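Local coordinates for protein Phl p 3 allergen (Phleum pratense, PDB 3FT1) that is a secreted major grass pollen allergen recognised by IgE and, by its likeness to the C-terminal domain of beta-expansins, may bind cell-wall polysaccharide, at residues D13-V18 / S58-G63; R36-E41 / V62-F67. One frame throughout, in Å; residues are numbered along the deposited sequence.

In the fold
Both contacts sit at one end of the all-beta Expansin C-terminal domain, with centres about 11 Å apart. Along the chain, 13-18 comes first and leads into strand 16-24. Segment 36-41 comes next, at the end of strand 30-36. Segments 58-63 and 62-67 then overlap at V62 and G63. The connection between strands 52-56 and 65-71 thus meets the turn at 13-16 in interaction 1 and residues 36-38 in interaction 2. There strand 65-71 also pairs with 30-36, in the same antiparallel sheet that contains 16-24. The two contacts touch directly: L17 packs on F65 and F67, and OE1 of Q37 lies 3.5 Å from CA of L61.

Interaction 1: residues D13-V18 / S58-G63; sequences DPKKLV and SKPLVG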
loop_
_atom_site.group_PDB
_atom_site.type_symbol
_atom_site.label_atom_id
_atom_site.label_comp_id
_atom_site.label_asym_id
_atom_site.label_seq_id
_atom_site.Cartn_x
_atom_site.Cartn_y
_atom_site.Cartn_z
ATOM N N ASP A 13 0.214 13.835 0.096
ATOM C CA ASP A 13 0.410 14.801 1.175
ATOM C C ASP A 13 -0.034 14.140 2.483
ATOM O O ASP A 13 -0.423 12.965 2.479
ATOM C CB ASP A 13 -0.328 16.119 0.879
ATOM C CG ASP A 13 -1.838 15.956 0.813
ATOM O OD1 ASP A 13 -2.435 15.409 1.755
ATOM O OD2 ASP A 13 -2.439 16.412 -0.178
ATOM N N PRO A 14 0.041 14.864 3.616
ATOM C CA PRO A 14 -0.295 14.189 4.872
ATOM C C PRO A 14 -1.687 13.550 4.911
ATOM O O PRO A 14 -1.898 12.632 5.700
ATOM C CB PRO A 14 -0.182 15.315 5.907
ATOM C CG PRO A 14 0.868 16.207 5.343
ATOM C CD PRO A 14 0.629 16.196 3.850
ATOM N N LYS A 15 -2.606 14.014 4.071
ATOM C CA LYS A 15 -3.971 13.474 4.042
ATOM C C LYS A 15 -4.225 12.583 2.827
ATOM O O LYS A 15 -5.358 12.171 2.575
ATOM C CB LYS A 15 -4.992 14.614 4.035
ATOM C CG LYS A 15 -5.035 15.408 5.337
ATOM C CD LYS A 15 -5.730 16.752 5.164
ATOM C CE LYS A 15 -7.224 16.600 4.968
ATOM N NZ LYS A 15 -7.922 17.923 4.956
ATOM N N LYS A 16 -3.184 12.285 2.063
ATOM C CA LYS A 16 -3.402 11.581 0.807
ATOM C C LYS A 16 -2.181 10.790 0.383
ATOM O O LYS A 16 -1.103 11.348 0.201
ATOM C CB LYS A 16 -3.781 12.587 -0.281
ATOM C CG LYS A 16 -4.118 11.982 -1.636
ATOM C CD LYS A 16 -4.626 13.080 -2.556
ATOM C CE LYS A 16 -4.600 12.674 -4.013
ATOM N NZ LYS A 16 -5.043 13.813 -4.866
ATOM N N LEU A 17 -2.349 9.483 0.226
ATOM C CA LEU A 17 -1.275 8.655 -0.309
ATOM C C LEU A 17 -1.601 8.248 -1.730
ATOM O O LEU A 17 -2.615 7.616 -1.973
ATOM C CB LEU A 17 -1.092 7.393 0.534
ATOM C CG LEU A 17 -0.145 7.467 1.723
ATOM C CD1 LEU A 17 -0.190 6.159 2.512
ATOM C CD2 LEU A 17 1.274 7.770 1.251
ATOM N N VAL A 18 -0.733 8.624 -2.663
ATOM C CA VAL A 18 -0.845 8.184 -4.040
ATOM C C VAL A 18 0.342 7.278 -4.270
ATOM O O VAL A 18 1.493 7.730 -4.207
ATOM C CB VAL A 18 -0.778 9.369 -5.021
ATOM C CG1 VAL A 18 -0.974 8.887 -6.440
ATOM C CG2 VAL A 18 -1.828 10.418 -4.661
ATOM N N SER A 58 -9.855 12.750 5.633
ATOM C CA SER A 58 -10.208 14.121 5.979
ATOM C C SER A 58 -9.253 14.657 7.037
ATOM O O SER A 58 -9.239 15.855 7.331
ATOM C CB SER A 58 -11.648 14.197 6.486
ATOM O OG SER A 58 -11.769 13.534 7.728
ATOM N N LYS A 59 -8.455 13.757 7.603
ATOM C CA LYS A 59 -7.451 14.120 8.597
ATOM C C LYS A 59 -6.101 13.536 8.214
ATOM O O LYS A 59 -6.032 12.594 7.424
ATOM C CB LYS A 59 -7.869 13.614 9.974
ATOM C CG LYS A 59 -9.026 14.393 10.557
ATOM C CD LYS A 59 -9.764 13.600 11.606
ATOM C CE LYS A 59 -10.991 14.363 12.081
ATOM N NZ LYS A 59 -11.960 13.467 12.761
ATOM N N PRO A 60 -5.015 14.095 8.764
ATOM C CA PRO A 60 -3.709 13.534 8.408
ATOM C C PRO A 60 -3.638 12.045 8.718
ATOM O O PRO A 60 -4.150 11.583 9.740
ATOM C CB PRO A 60 -2.739 14.329 9.283
ATOM C CG PRO A 60 -3.438 15.637 9.502
ATOM C CD PRO A 60 -4.894 15.293 9.612
ATOM N N LEU A 61 -3.015 11.298 7.814
ATOM C CA LEU A 61 -2.861 9.868 7.983
ATOM C C LEU A 61 -1.827 9.588 9.066
ATOM O O LEU A 61 -0.837 10.315 9.215
ATOM C CB LEU A 61 -2.458 9.233 6.651
ATOM C CG LEU A 61 -3.482 9.394 5.527
ATOM C CD1 LEU A 61 -2.866 9.102 4.175
ATOM C CD2 LEU A 61 -4.676 8.487 5.772
ATOM N N VAL A 62 -2.063 8.539 9.835
ATOM C CA VAL A 62 -1.179 8.198 10.934
ATOM C C VAL A 62 -0.425 6.911 10.616
ATOM O O VAL A 62 -1.030 5.844 10.474
ATOM C CB VAL A 62 -1.970 8.043 12.242
ATOM C CG1 VAL A 62 -1.070 7.553 13.354
ATOM C CG2 VAL A 62 -2.637 9.368 12.619
ATOM N N GLY A 63 0.896 7.028 10.492
ATOM C CA GLY A 63 1.753 5.896 10.201
ATOM C C GLY A 63 2.536 5.440 11.413
ATOM O O GLY A 63 2.360 5.982 12.503
HETATM O O HOH W 1 0.245 12.082 7.423
#
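A type I beta turn from D13 to K16 leads into strand 16-24 of this antiparallel beta fold and meets the loop that follows strand 52-56. An Asx turn lies within it: OD1 of D13 takes the backbone N-H of K15 at 2.7 Å through its anti lone pair. The turn is also closed by the bond from N of K16 to O of D13. The carbonyl of P14 faces the loop and accepts N of L61 at 2.7 Å, nearly straight (173°) and in the carbonyl plane. CA of P60 adds a C-H...O contact to the same oxygen.

K15 runs alongside the loop backbone. Its CG stands beside the backbone N (chi1 -68°). CB is 4.1 Å from O of K59. CG comes closer, 3.6 Å from the K59 carbonyl carbon, and it also nears CD of P60. The chain bends about the CG-CD bond (chi3 71°). The bend brings CE to the S58 carbonyl, 3.2 Å from its oxygen. NZ ends 3.4 Å from that oxygen. Mostly the aliphatic part of this exposed lysine does the touching.

L61 turns inward. Its CD1 packs against N of K16 and CG of L17, and the two leucine side chains cross obliquely. Both leucines are buried. L17 also packs on V55 and F87, and its backbone pairs with V55 of strand 52-56. On the outer side, CB of P14 meets CB of P60. A water completes the junction: it donates to O of P14 at 2.8 Å and to O of L61 at 2.7 Å.

Interaction 2: residues R36-E41 / V62-F67; sequences RQHGSE and VGPFNF
The guanidinium of R36 has ND2 of N66 over one face, 3.0 Å above the plane. The planes are only 16° apart, and the amide nitrogen lies over the rim of the guanidinium. NH2 of R36 and ND2 of N66 are only 3.0 Å apart, but both are donors and they do not bond. At the guanidinium edge, NH1 gives a bond to O of S40 at 2.8 Å, close to the C=O axis. ND2 makes a weak bond to O of R36, and OD1 of N66 accepts from N of E81.

The H38 ring lies alongside P64, with a water at its edge; the water also links O of P64 and ND2 of N66. CB of H38, in the type II turn from Q37 to S40, packs against O of G63, at the cis peptide bond before P64. CA of G63 lies over a face of the F65 ring.

Q37, extended beyond CG, reaches V62, where OE1 accepts the backbone N at 2.8 Å. N of H38 bonds back to O of V62. NE2 of Q37 hydrogen-bonds OE2 of E44.

N of R36 donates to O of N66 (2.9 Å), and N of N66 donates to O of R36 (3.1 Å). This is an antiparallel hydrogen-bonded pair, where strand 30-36 passes into its turn.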
loop_
_atom_site.group_PDB
_atom_site.type_symbol
_atom_site.label_atom_id
_atom_site.label_comp_id
_atom_site.label_asym_id
_atom_site.label_seq_id
_atom_site.Cartn_x
_atom_site.Cartn_y
_atom_site.Cartn_z
ATOM N N ARG A 36 -4.130 0.094 6.716
ATOM C CA ARG A 36 -4.468 0.233 8.127
ATOM C C ARG A 36 -3.504 1.236 8.750
ATOM O O ARG A 36 -2.287 1.027 8.766
ATOM C CB ARG A 36 -4.408 -1.112 8.860
ATOM C CG ARG A 36 -4.906 -1.046 10.304
ATOM C CD ARG A 36 -4.876 -2.394 10.996
ATOM N NE ARG A 36 -3.516 -2.878 11.225
ATOM C CZ ARG A 36 -2.692 -2.386 12.145
ATOM N NH1 ARG A 36 -3.075 -1.384 12.923
ATOM N NH2 ARG A 36 -1.477 -2.892 12.286
ATOM N N GLN A 37 -4.045 2.348 9.235
ATOM C CA GLN A 37 -3.206 3.347 9.879
ATOM C C GLN A 37 -2.695 2.818 11.209
ATOM O O GLN A 37 -3.301 1.943 11.817
ATOM C CB GLN A 37 -3.975 4.653 10.086
ATOM C CG GLN A 37 -4.583 5.215 8.824
ATOM C CD GLN A 37 -5.240 6.549 9.073
ATOM O OE1 GLN A 37 -4.670 7.408 9.739
ATOM N NE2 GLN A 37 -6.449 6.728 8.553
ATOM N N HIS A 38 -1.558 3.337 11.653
ATOM C CA HIS A 38 -1.022 2.965 12.947
ATOM C C HIS A 38 -2.019 3.341 14.040
ATOM O O HIS A 38 -2.549 4.450 14.048
ATOM C CB HIS A 38 0.309 3.676 13.197
ATOM C CG HIS A 38 0.921 3.358 14.524
ATOM N ND1 HIS A 38 1.672 2.220 14.744
ATOM C CD2 HIS A 38 0.894 4.023 15.702
ATOM C CE1 HIS A 38 2.080 2.202 15.999
ATOM N NE2 HIS A 38 1.622 3.285 16.604
ATOM N N GLY A 39 -2.274 2.411 14.955
ATOM C CA GLY A 39 -3.167 2.671 16.070
ATOM C C GLY A 39 -4.624 2.627 15.660
ATOM O O GLY A 39 -5.510 3.010 16.422
ATOM N N SER A 40 -4.870 2.161 14.444
ATOM C CA SER A 40 -6.226 1.993 13.950
ATOM C C SER A 40 -6.492 0.518 13.743
ATOM O O SER A 40 -5.568 -0.266 13.518
ATOM C CB SER A 40 -6.425 2.749 12.634
ATOM O OG SER A 40 -7.614 2.330 11.986
ATOM N N GLU A 41 -7.757 0.128 13.819
ATOM C CA GLU A 41 -8.082 -1.279 13.675
ATOM C C GLU A 41 -8.763 -1.580 12.351
ATOM O O GLU A 41 -8.866 -2.736 11.951
ATOM C CB GLU A 41 -8.930 -1.758 14.854
ATOM C CG GLU A 41 -8.310 -1.416 16.196
ATOM C CD GLU A 41 -9.067 -2.001 17.369
ATOM O OE1 GLU A 41 -9.653 -1.216 18.139
ATOM O OE2 GLU A 41 -9.075 -3.239 17.518
ATOM N N VAL A 62 -2.063 8.539 9.835
ATOM C CA VAL A 62 -1.179 8.198 10.934
ATOM C C VAL A 62 -0.425 6.911 10.616
ATOM O O VAL A 62 -1.030 5.844 10.474
ATOM C CB VAL A 62 -1.970 8.043 12.242
ATOM C CG1 VAL A 62 -1.070 7.553 13.354
ATOM C CG2 VAL A 62 -2.637 9.368 12.619
ATOM N N GLY A 63 0.896 7.028 10.492
ATOM C CA GLY A 63 1.753 5.896 10.201
ATOM C C GLY A 63 2.536 5.440 11.413
ATOM O O GLY A 63 2.360 5.982 12.503
ATOM N N PRO A 64 3.426 4.452 11.229
ATOM C CA PRO A 64 3.717 3.828 9.930
ATOM C C PRO A 64 2.527 3.048 9.374
ATOM O O PRO A 64 1.671 2.580 10.121
ATOM C CB PRO A 64 4.887 2.892 10.236
ATOM C CG PRO A 64 4.867 2.693 11.707
ATOM C CD PRO A 64 4.265 3.916 12.313
ATOM N N PHE A 65 2.483 2.905 8.058
ATOM C CA PHE A 65 1.303 2.366 7.400
ATOM C C PHE A 65 1.421 0.877 7.091
ATOM O O PHE A 65 2.458 0.415 6.639
ATOM C CB PHE A 65 1.033 3.160 6.121
ATOM C CG PHE A 65 0.884 4.640 6.358
ATOM C CD1 PHE A 65 -0.207 5.131 7.048
ATOM C CD2 PHE A 65 1.844 5.531 5.908
ATOM C CE1 PHE A 65 -0.346 6.489 7.279
ATOM C CE2 PHE A 65 1.714 6.895 6.138
ATOM C CZ PHE A 65 0.613 7.370 6.822
ATOM N N ASN A 66 0.338 0.146 7.338
ATOM C CA ASN A 66 0.237 -1.272 7.003
ATOM C C ASN A 66 -0.669 -1.456 5.798
ATOM O O ASN A 66 -1.612 -0.687 5.605
ATOM C CB ASN A 66 -0.329 -2.039 8.201
ATOM C CG ASN A 66 0.315 -1.616 9.499
ATOM O OD1 ASN A 66 1.475 -1.934 9.755
ATOM N ND2 ASN A 66 -0.425 -0.865 10.313
ATOM N N PHE A 67 -0.380 -2.458 4.978
ATOM C CA PHE A 67 -1.145 -2.697 3.758
ATOM C C PHE A 67 -1.564 -4.159 3.655
ATOM O O PHE A 67 -0.752 -5.058 3.860
ATOM C CB PHE A 67 -0.327 -2.297 2.523
ATOM C CG PHE A 67 -0.038 -0.823 2.454
ATOM C CD1 PHE A 67 -0.925 0.034 1.828
ATOM C CD2 PHE A 67 1.089 -0.295 3.062
ATOM C CE1 PHE A 67 -0.687 1.404 1.790
ATOM C CE2 PHE A 67 1.340 1.072 3.027
ATOM C CZ PHE A 67 0.454 1.919 2.388
HETATM O O HOH W 2 1.576 0.611 12.275
#